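Local coordinates for 2S Albumin protein (Dolichos, PDB 6IX1), which is a seed protein named a 2S albumin, with a hemopexin-type beta-propeller fold, and probably has a storage or ligand-binding role, at residues 129-140 with 149-159. Numbering follows the deposited sequence.
Sequences EVYLFKGNKYGR and VGTIRNITDGF. With SO4 (sulfate ion), chain E.
The phenol oxygen of Y138 is held by two partners: R153 NH2 gives it a hydrogen bond of 2.8 Å, and Y138 OH donates one to O4 of a sulfate, 2.6 Å away. Tyrosine suits this place by joining that hydroxyl to a ring that F159 can pack on, and G158, without a side chain, lets its CA come within 3.1 Å of Y138 OH. The site lies in one blade of a hemopexin-type beta-propeller, where the outermost strand 151-154 runs antiparallel to strand 137-140 and leads into a weakly bonded helical turn, 155-158. Y138 and R153 form a hydrogen-bonded pair, which sets both side chains on one face of the sheet, side by side. R140, the next residue on that face, suits its place because a guanidinium can serve several acceptors: NE reaches sulfate O4 at 2.8 Å, NH1 meets the same oxygen, and NH2 bonds V149 O, in the guanidinium plane, at 2.7 Å. The anion, probably from the crystallisation liquor, would offset the charges of R140 and R153; Y131 OH and G199 N also bind it. Beside the sulfate, F159 turns its edge to the faces of Y131 (offset edge-to-face, planes at 65°) and Y138 (edge-to-face, 63°), while I155 CG1 packs at the edge of F133. I155 N bonds N136 O at 2.9 Å, joining hairpin turn to helical turn. K137, long enough to reach both asparagines and bent at chi2 (-71°) and chi4, brings NZ within 2.8 Å of both N136 OD1 and N154 OD1.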
ATOM      1  N   GLU A 129      -2.990 -10.554  -8.903  1.00  8.62           N
ATOM      2  CA  GLU A 129      -3.153 -10.676  -7.475  1.00  9.61           C
ATOM      3  C   GLU A 129      -2.573  -9.483  -6.707  1.00  9.35           C
ATOM      4  O   GLU A 129      -1.615  -8.830  -7.124  1.00  9.32           O
ATOM      5  CB  GLU A 129      -2.537 -11.928  -6.935  1.00 11.60           C
ATOM      6  CG  GLU A 129      -3.356 -13.145  -7.344  1.00 11.88           C
ATOM      7  CD  GLU A 129      -2.802 -14.478  -6.868  1.00 10.82           C
ATOM      8  OE1 GLU A 129      -2.052 -14.430  -5.863  1.00 12.71           O
ATOM      9  OE2 GLU A 129      -3.113 -15.481  -7.526  1.00 15.11           O
ATOM     10  N   VAL A 130      -3.215  -9.232  -5.598  1.00  8.65           N
ATOM     11  CA  VAL A 130      -2.891  -8.204  -4.609  1.00  7.64           C
ATOM     12  C   VAL A 130      -2.929  -8.839  -3.239  1.00  7.98           C
ATOM     13  O   VAL A 130      -3.939  -9.513  -2.876  1.00 10.01           O
ATOM     14  CB  VAL A 130      -3.892  -7.066  -4.676  1.00  8.33           C
ATOM     15  CG1 VAL A 130      -3.619  -6.053  -3.605  1.00  9.00           C
ATOM     16  CG2 VAL A 130      -3.910  -6.418  -6.043  1.00  9.18           C
ATOM     17  N   TYR A 131      -1.879  -8.681  -2.458  1.00  7.95           N
ATOM     18  CA  TYR A 131      -1.812  -9.107  -1.052  1.00  8.07           C
ATOM     19  C   TYR A 131      -2.587  -8.127  -0.216  1.00  7.47           C
ATOM     20  O   TYR A 131      -2.417  -6.928  -0.353  1.00  8.26           O
ATOM     21  CB  TYR A 131      -0.397  -9.194  -0.541  1.00  7.85           C
ATOM     22  CG  TYR A 131       0.381 -10.290  -1.218  1.00  8.80           C
ATOM     23  CD1 TYR A 131       0.409 -11.571  -0.730  1.00  8.62           C
ATOM     24  CD2 TYR A 131       1.204 -10.056  -2.302  1.00 11.34           C
ATOM     25  CE1 TYR A 131       1.055 -12.614  -1.332  1.00  9.44           C
ATOM     26  CE2 TYR A 131       1.885 -11.104  -2.891  1.00 11.61           C
ATOM     27  CZ  TYR A 131       1.843 -12.382  -2.418  1.00 11.43           C
ATOM     28  OH  TYR A 131       2.621 -13.333  -2.965  1.00 15.34           O
ATOM     29  N   LEU A 132      -3.447  -8.616   0.668  1.00  7.29           N
ATOM     30  CA  LEU A 132      -4.251  -7.878   1.643  1.00  7.85           C
ATOM     31  C   LEU A 132      -3.860  -8.312   3.073  1.00  7.05           C
ATOM     32  O   LEU A 132      -3.831  -9.518   3.318  1.00  9.41           O
ATOM     33  CB  LEU A 132      -5.758  -8.101   1.417  1.00  8.29           C
ATOM     34  CG  LEU A 132      -6.292  -7.834   0.012  1.00  8.28           C
ATOM     35  CD1 LEU A 132      -7.747  -8.117   0.028  1.00  8.63           C
ATOM     36  CD2 LEU A 132      -6.107  -6.405  -0.480  1.00  8.47           C
ATOM     37  N   PHE A 133      -3.646  -7.334   3.956  1.00  6.79           N
ATOM     38  CA  PHE A 133      -3.191  -7.620   5.312  1.00  8.29           C
ATOM     39  C   PHE A 133      -4.166  -6.992   6.290  1.00  8.37           C
ATOM     40  O   PHE A 133      -4.587  -5.845   6.082  1.00  8.60           O
ATOM     41  CB  PHE A 133      -1.813  -7.016   5.575  1.00  7.18           C
ATOM     42  CG  PHE A 133      -0.773  -7.625   4.684  1.00  7.04           C
ATOM     43  CD1 PHE A 133      -0.173  -8.812   5.066  1.00  8.93           C
ATOM     44  CD2 PHE A 133      -0.399  -7.067   3.439  1.00  8.70           C
ATOM     45  CE1 PHE A 133       0.749  -9.461   4.246  1.00  7.63           C
ATOM     46  CE2 PHE A 133       0.534  -7.704   2.648  1.00  7.80           C
ATOM     47  CZ  PHE A 133       1.144  -8.857   3.064  1.00  7.88           C
ATOM     48  N   LYS A 134      -4.521  -7.745   7.341  1.00  8.63           N
ATOM     49  CA  LYS A 134      -5.389  -7.221   8.411  1.00  8.83           C
ATOM     50  C   LYS A 134      -4.977  -7.894   9.706  1.00  8.02           C
ATOM     51  O   LYS A 134      -5.053  -9.160   9.799  1.00  7.62           O
ATOM     52  CB  LYS A 134      -6.886  -7.510   8.183  1.00  8.69           C
ATOM     53  CG  LYS A 134      -7.817  -7.013   9.258  1.00 10.83           C
ATOM     54  CD  LYS A 134      -7.771  -5.527   9.516  1.00 11.59           C
ATOM     55  CE  LYS A 134      -8.904  -5.085  10.391  1.00 12.83           C
ATOM     56  NZ  LYS A 134     -10.136  -5.216   9.636  1.00 12.89           N
ATOM     57  N   GLY A 135      -4.537  -7.131  10.710  1.00  8.57           N
ATOM     58  CA  GLY A 135      -3.912  -7.782  11.872  1.00  8.18           C
ATOM     59  C   GLY A 135      -2.825  -8.719  11.452  1.00  7.79           C
ATOM     60  O   GLY A 135      -2.051  -8.410  10.554  1.00  7.99           O
ATOM     61  N   ASN A 136      -2.751  -9.884  12.062  1.00  7.38           N
ATOM     62  CA  ASN A 136      -1.719 -10.883  11.733  1.00  7.63           C
ATOM     63  C   ASN A 136      -2.161 -11.839  10.641  1.00  6.45           C
ATOM     64  O   ASN A 136      -1.505 -12.862  10.420  1.00  7.90           O
ATOM     65  CB  ASN A 136      -1.284 -11.622  12.961  1.00  7.12           C
ATOM     66  CG  ASN A 136      -2.233 -12.696  13.463  1.00  9.16           C
ATOM     67  OD1 ASN A 136      -3.408 -12.627  13.152  1.00  8.94           O
ATOM     68  ND2 ASN A 136      -1.662 -13.615  14.250  1.00 16.04           N
ATOM     69  N   LYS A 137      -3.167 -11.445   9.895  1.00  7.53           N
ATOM     70  CA  LYS A 137      -3.769 -12.255   8.861  1.00  7.26           C
ATOM     71  C   LYS A 137      -3.527 -11.616   7.463  1.00  7.07           C
ATOM     72  O   LYS A 137      -3.330 -10.409   7.336  1.00  8.03           O
ATOM     73  CB  LYS A 137      -5.258 -12.427   9.077  1.00  7.63           C
ATOM     74  CG  LYS A 137      -5.699 -13.077  10.379  1.00  9.20           C
ATOM     75  CD  LYS A 137      -5.411 -14.525  10.484  1.00  9.65           C
ATOM     76  CE  LYS A 137      -5.826 -15.131  11.822  1.00  9.92           C
ATOM     77  NZ  LYS A 137      -4.730 -15.064  12.841  1.00 10.80           N
ATOM     78  N   TYR A 138      -3.555 -12.463   6.433  1.00  5.90           N
ATOM     79  CA  TYR A 138      -3.437 -11.975   5.085  1.00  6.43           C
ATOM     80  C   TYR A 138      -4.156 -12.879   4.098  1.00  6.40           C
ATOM     81  O   TYR A 138      -4.273 -14.121   4.333  1.00  7.17           O
ATOM     82  CB  TYR A 138      -1.968 -11.810   4.687  1.00  7.09           C
ATOM     83  CG  TYR A 138      -1.350 -12.958   3.959  1.00  6.78           C
ATOM     84  CD1 TYR A 138      -1.005 -14.111   4.644  1.00  8.61           C
ATOM     85  CD2 TYR A 138      -1.242 -12.965   2.595  1.00  7.97           C
ATOM     86  CE1 TYR A 138      -0.446 -15.195   3.987  1.00  8.45           C
ATOM     87  CE2 TYR A 138      -0.676 -14.004   1.923  1.00  8.31           C
ATOM     88  CZ  TYR A 138      -0.302 -15.129   2.622  1.00  8.52           C
ATOM     89  OH  TYR A 138       0.279 -16.211   2.050  1.00  9.62           O
ATOM     90  N   GLY A 139      -4.569 -12.322   2.997  1.00  7.64           N
ATOM     91  CA  GLY A 139      -5.019 -13.060   1.843  1.00  8.96           C
ATOM     92  C   GLY A 139      -4.652 -12.420   0.578  1.00  8.54           C
ATOM     93  O   GLY A 139      -3.799 -11.472   0.565  1.00  9.19           O
ATOM     94  N   ARG A 140      -5.140 -12.932  -0.517  1.00 10.86           N
ATOM     95  CA  ARG A 140      -4.877 -12.396  -1.842  1.00 11.10           C
ATOM     96  C   ARG A 140      -6.158 -12.265  -2.626  1.00 10.99           C
ATOM     97  O   ARG A 140      -6.948 -13.229  -2.632  1.00 11.85           O
ATOM     98  CB  ARG A 140      -3.970 -13.315  -2.639  1.00 13.95           C
ATOM     99  CG  ARG A 140      -2.738 -13.910  -2.003  1.00 17.31           C
ATOM    100  CD  ARG A 140      -2.637 -15.304  -2.517  1.00 26.03           C
ATOM    101  NE  ARG A 140      -2.010 -16.178  -1.586  1.00 18.69           N
ATOM    102  CZ  ARG A 140      -2.584 -17.108  -0.848  1.00 16.30           C
ATOM    103  NH1 ARG A 140      -1.774 -17.885  -0.187  1.00 15.90           N
ATOM    104  NH2 ARG A 140      -3.862 -17.415  -0.912  1.00 17.68           N
ATOM    105  N   VAL A 149      -8.331 -15.442  -3.751  1.00 11.53           N
ATOM    106  CA  VAL A 149      -7.444 -16.532  -4.130  1.00 12.46           C
ATOM    107  C   VAL A 149      -7.079 -17.273  -2.841  1.00 12.65           C
ATOM    108  O   VAL A 149      -6.225 -16.750  -2.083  1.00 13.92           O
ATOM    109  CB  VAL A 149      -6.259 -16.000  -4.903  1.00 12.76           C
ATOM    110  CG1 VAL A 149      -5.349 -17.087  -5.322  1.00 13.66           C
ATOM    111  CG2 VAL A 149      -6.740 -15.279  -6.113  1.00 15.90           C
ATOM    112  N   GLY A 150      -7.643 -18.472  -2.667  1.00 12.70           N
ATOM    113  CA  GLY A 150      -7.377 -19.252  -1.456  1.00 12.33           C
ATOM    114  C   GLY A 150      -8.058 -18.748  -0.222  1.00 10.48           C
ATOM    115  O   GLY A 150      -9.254 -18.309  -0.241  1.00 12.02           O
ATOM    116  N   THR A 151      -7.291 -18.777   0.860  1.00  9.06           N
ATOM    117  CA  THR A 151      -7.887 -18.527   2.174  1.00  8.55           C
ATOM    118  C   THR A 151      -7.132 -17.452   2.874  1.00  6.52           C
ATOM    119  O   THR A 151      -6.043 -17.044   2.395  1.00  8.38           O
ATOM    120  CB  THR A 151      -7.947 -19.815   2.988  1.00  9.55           C
ATOM    121  OG1 THR A 151      -6.626 -20.182   3.435  1.00 11.03           O
ATOM    122  CG2 THR A 151      -8.668 -20.923   2.258  1.00 11.61           C
ATOM    123  N   ILE A 152      -7.650 -17.028   4.007  1.00  7.02           N
ATOM    124  CA  ILE A 152      -7.045 -15.949   4.774  1.00  7.12           C
ATOM    125  C   ILE A 152      -6.290 -16.623   5.920  1.00  7.27           C
ATOM    126  O   ILE A 152      -6.888 -17.421   6.713  1.00  8.21           O
ATOM    127  CB  ILE A 152      -8.094 -14.974   5.274  1.00  7.85           C
ATOM    128  CG1 ILE A 152      -8.907 -14.401   4.123  1.00  8.89           C
ATOM    129  CG2 ILE A 152      -7.419 -13.933   6.136  1.00  8.47           C
ATOM    130  CD1 ILE A 152     -10.143 -13.613   4.583  1.00  9.97           C
ATOM    131  N   ARG A 153      -4.988 -16.493   5.990  1.00  6.99           N
ATOM    132  CA  ARG A 153      -4.042 -17.221   6.834  1.00  6.42           C
ATOM    133  C   ARG A 153      -3.197 -16.267   7.677  1.00  5.81           C
ATOM    134  O   ARG A 153      -3.322 -15.053   7.525  1.00  7.32           O
ATOM    135  CB  ARG A 153      -3.085 -18.100   6.003  1.00  8.29           C
ATOM    136  CG  ARG A 153      -3.933 -18.996   5.120  1.00  9.08           C
ATOM    137  CD  ARG A 153      -2.984 -19.919   4.353  1.00 10.11           C
ATOM    138  NE  ARG A 153      -2.025 -19.183   3.489  1.00 11.96           N
ATOM    139  CZ  ARG A 153      -0.936 -19.697   2.999  1.00 12.29           C
ATOM    140  NH1 ARG A 153      -0.593 -20.957   3.284  1.00 13.00           N
ATOM    141  NH2 ARG A 153      -0.161 -18.944   2.261  1.00 14.01           N
ATOM    142  N   ASN A 154      -2.324 -16.822   8.501  1.00  6.60           N
ATOM    143  CA  ASN A 154      -1.417 -15.916   9.199  1.00  7.60           C
ATOM    144  C   ASN A 154      -0.419 -15.404   8.148  1.00  7.42           C
ATOM    145  O   ASN A 154       0.005 -16.141   7.266  1.00  6.91           O
ATOM    146  CB  ASN A 154      -0.739 -16.626  10.361  1.00  7.71           C
ATOM    147  CG  ASN A 154      -1.639 -16.855  11.540  1.00  9.65           C
ATOM    148  OD1 ASN A 154      -2.806 -16.565  11.542  1.00 10.00           O
ATOM    149  ND2 ASN A 154      -1.084 -17.376  12.587  1.00 12.97           N
ATOM    150  N   ILE A 155       0.036 -14.184   8.419  1.00  6.64           N
ATOM    151  CA  ILE A 155       1.142 -13.618   7.590  1.00  7.56           C
ATOM    152  C   ILE A 155       2.295 -14.601   7.469  1.00  7.43           C
ATOM    153  O   ILE A 155       2.856 -14.807   6.359  1.00  7.03           O
ATOM    154  CB  ILE A 155       1.596 -12.301   8.199  1.00  7.81           C
ATOM    155  CG1 ILE A 155       0.506 -11.246   8.019  1.00  7.45           C
ATOM    156  CG2 ILE A 155       2.949 -11.871   7.624  1.00  9.29           C
ATOM    157  CD1 ILE A 155       0.712  -9.909   8.693  1.00  8.50           C
ATOM    158  N   THR A 156       2.672 -15.269   8.566  1.00  7.87           N
ATOM    159  CA  THR A 156       3.844 -16.122   8.518  1.00  7.66           C
ATOM    160  C   THR A 156       3.564 -17.475   7.871  1.00  6.98           C
ATOM    161  O   THR A 156       4.496 -18.250   7.720  1.00  8.55           O
ATOM    162  CB  THR A 156       4.463 -16.264   9.891  1.00  9.83           C
ATOM    163  OG1 THR A 156       3.480 -16.753  10.795  1.00 10.64           O
ATOM    164  CG2 THR A 156       5.081 -14.983  10.373  1.00 12.61           C
ATOM    165  N   ASP A 157       2.288 -17.798   7.613  1.00  7.06           N
ATOM    166  CA  ASP A 157       2.055 -18.992   6.743  1.00  6.67           C
ATOM    167  C   ASP A 157       2.518 -18.735   5.318  1.00  8.69           C
ATOM    168  O   ASP A 157       2.979 -19.641   4.657  1.00  8.98           O
ATOM    169  CB  ASP A 157       0.577 -19.359   6.686  1.00  7.34           C
ATOM    170  CG  ASP A 157       0.041 -19.823   8.067  1.00  7.22           C
ATOM    171  OD1 ASP A 157       0.806 -20.528   8.719  1.00  9.77           O
ATOM    172  OD2 ASP A 157      -1.115 -19.506   8.367  1.00  8.36           O
ATOM    173  N   GLY A 158       2.390 -17.525   4.791  1.00  7.16           N
ATOM    174  CA  GLY A 158       2.911 -17.151   3.483  1.00  7.70           C
ATOM    175  C   GLY A 158       4.343 -16.695   3.523  1.00  7.76           C
ATOM    176  O   GLY A 158       5.074 -16.872   2.551  1.00  8.39           O
ATOM    177  N   PHE A 159       4.671 -15.999   4.617  1.00  7.12           N
ATOM    178  CA  PHE A 159       5.968 -15.273   4.750  1.00  6.53           C
ATOM    179  C   PHE A 159       6.670 -15.677   6.034  1.00  7.35           C
ATOM    180  O   PHE A 159       6.864 -14.836   6.894  1.00  7.56           O
ATOM    181  CB  PHE A 159       5.707 -13.760   4.641  1.00  6.64           C
ATOM    182  CG  PHE A 159       5.024 -13.312   3.413  1.00  7.51           C
ATOM    183  CD1 PHE A 159       5.771 -12.957   2.306  1.00  9.12           C
ATOM    184  CD2 PHE A 159       3.646 -13.190   3.379  1.00  9.60           C
ATOM    185  CE1 PHE A 159       5.143 -12.560   1.149  1.00 10.22           C
ATOM    186  CE2 PHE A 159       3.031 -12.782   2.207  1.00 10.89           C
ATOM    187  CZ  PHE A 159       3.783 -12.435   1.120  1.00 10.19           C
TER
HETATM  188  S   SO4 E 302       1.699 -16.325  -1.423  1.00 15.74           S
HETATM  189  O1  SO4 E 302       1.218 -15.906  -2.797  1.00 20.90           O
HETATM  190  O2  SO4 E 302       2.857 -15.428  -1.410  1.00 14.03           O
HETATM  191  O3  SO4 E 302       1.998 -17.648  -1.620  1.00 18.25           O
HETATM  192  O4  SO4 E 302       0.628 -16.049  -0.546  1.00 12.23           O
HETATM  193  O   HOH W   1      -3.270 -16.578   2.646  1.00 10.92           O
HETATM  194  O   HOH W   2      -6.586 -15.322   0.151  1.00 10.41           O